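Local coordinates for MTH169 (Methanobacterium thermoautotrophicum, PDB 1GTD), which is a small tetrameric protein of the PurS family, built from a three-stranded antiparallel sheet and two helices, at residues 23-26 against 27-31. Residues are numbered along the deposited sequence; the frame is centred on the assembly and turned at random.
Sequences IERA and LALLG
Leu27 N donates to Ile23 O over 2.8 Å, the shortest of four i to i+4 hydrogen bonds that run through the last turns of helix 18-30. Leu30 N closes the series on Ala26 O at 3.0 Å, with a more bent N-H...O angle of 146°. Beyond it the chain leaves the helix at Gly31, whose positive phi of 115° and bond from N to Ala28 O (3.1 Å) belong to a Schellman motif; glycine, without a CB to jam against the preceding carbonyl, suits that turn. On one flank Ile23 and Leu27 lie side by side, Ile23 CG2 meeting Leu27 CD1 at 3.9 Å, and pack on Leu67 and Met62 of a third subunit. On another flank the extended Arg25 chain, with CG anti to the backbone N (chi1 166°), carries its guanidinium forward until Leu29 CD1 sits over one face near the rim, 3.8 Å from Arg25 NH1. That nitrogen also bonds Gln64 O of a second subunit, while Glu24 OE1 is hydrogen-bonded to Thr37 OG1 of its own chain. With Leu30 meeting Leu30 of a fourth subunit, this helix end touches three other subunits, and its apolar and polar contacts both lie at interfaces.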
loop_
_atom_site.group_PDB
_atom_site.type_symbol
_atom_site.label_atom_id
_atom_site.label_comp_id
_atom_site.label_asym_id
_atom_site.label_seq_id
_atom_site.Cartn_x
_atom_site.Cartn_y
_atom_site.Cartn_z
ATOM N N ILE B 23 -1.429 -0.600 12.171
ATOM C CA ILE B 23 -0.444 0.243 12.826
ATOM C C ILE B 23 -0.751 0.382 14.315
ATOM O O ILE B 23 0.109 0.154 15.165
ATOM C CB ILE B 23 -0.438 1.641 12.208
ATOM C CG1 ILE B 23 0.120 1.590 10.785
ATOM C CG2 ILE B 23 0.359 2.579 13.069
ATOM C CD1 ILE B 23 0.074 2.927 10.066
ATOM N N GLU B 24 -1.984 0.755 14.627
ATOM C CA GLU B 24 -2.398 0.951 16.009
ATOM C C GLU B 24 -2.140 -0.266 16.878
ATOM O O GLU B 24 -1.567 -0.149 17.961
ATOM C CB GLU B 24 -3.882 1.316 16.063
ATOM C CG GLU B 24 -4.367 1.686 17.447
ATOM C CD GLU B 24 -5.737 2.345 17.430
ATOM O OE1 GLU B 24 -5.895 3.383 16.748
ATOM O OE2 GLU B 24 -6.654 1.827 18.107
ATOM N N ARG B 25 -2.569 -1.432 16.410
ATOM C CA ARG B 25 -2.370 -2.663 17.160
ATOM C C ARG B 25 -0.891 -2.954 17.379
ATOM O O ARG B 25 -0.472 -3.306 18.485
ATOM C CB ARG B 25 -3.014 -3.841 16.431
ATOM C CG ARG B 25 -2.574 -5.198 16.968
ATOM C CD ARG B 25 -3.546 -6.306 16.586
ATOM N NE ARG B 25 -3.154 -7.575 17.194
ATOM C CZ ARG B 25 -2.119 -8.303 16.788
ATOM N NH1 ARG B 25 -1.376 -7.889 15.769
ATOM N NH2 ARG B 25 -1.820 -9.440 17.400
ATOM N N ALA B 26 -0.105 -2.813 16.316
ATOM C CA ALA B 26 1.324 -3.066 16.385
ATOM C C ALA B 26 1.961 -2.125 17.388
ATOM O O ALA B 26 2.829 -2.533 18.157
ATOM C CB ALA B 26 1.953 -2.875 15.015
ATOM N N LEU B 27 1.530 -0.863 17.386
ATOM C CA LEU B 27 2.081 0.107 18.326
ATOM C C LEU B 27 1.753 -0.315 19.754
ATOM O O LEU B 27 2.623 -0.343 20.617
ATOM C CB LEU B 27 1.537 1.521 18.044
ATOM C CG LEU B 27 2.010 2.190 16.736
ATOM C CD1 LEU B 27 1.498 3.629 16.654
ATOM C CD2 LEU B 27 3.544 2.166 16.661
ATOM N N ALA B 28 0.492 -0.647 20.004
ATOM C CA ALA B 28 0.074 -1.074 21.333
ATOM C C ALA B 28 0.987 -2.191 21.830
ATOM O O ALA B 28 1.454 -2.159 22.966
ATOM C CB ALA B 28 -1.373 -1.555 21.297
ATOM N N LEU B 29 1.245 -3.172 20.969
ATOM C CA LEU B 29 2.099 -4.302 21.324
ATOM C C LEU B 29 3.542 -3.885 21.619
ATOM O O LEU B 29 4.204 -4.446 22.496
ATOM C CB LEU B 29 2.095 -5.326 20.191
ATOM C CG LEU B 29 0.768 -5.991 19.872
ATOM C CD1 LEU B 29 0.911 -6.799 18.611
ATOM C CD2 LEU B 29 0.356 -6.876 21.028
ATOM N N LEU B 30 4.025 -2.903 20.869
ATOM C CA LEU B 30 5.379 -2.402 21.034
ATOM C C LEU B 30 5.510 -1.559 22.302
ATOM O O LEU B 30 6.605 -1.121 22.652
ATOM C CB LEU B 30 5.762 -1.557 19.822
ATOM C CG LEU B 30 7.206 -1.610 19.312
ATOM C CD1 LEU B 30 7.543 -3.026 18.801
ATOM C CD2 LEU B 30 7.374 -0.579 18.195
ATOM N N GLY B 31 4.394 -1.317 22.982
ATOM C CA GLY B 31 4.437 -0.538 24.205
ATOM C C GLY B 31 3.702 0.783 24.152
ATOM O O GLY B 31 3.304 1.311 25.185
#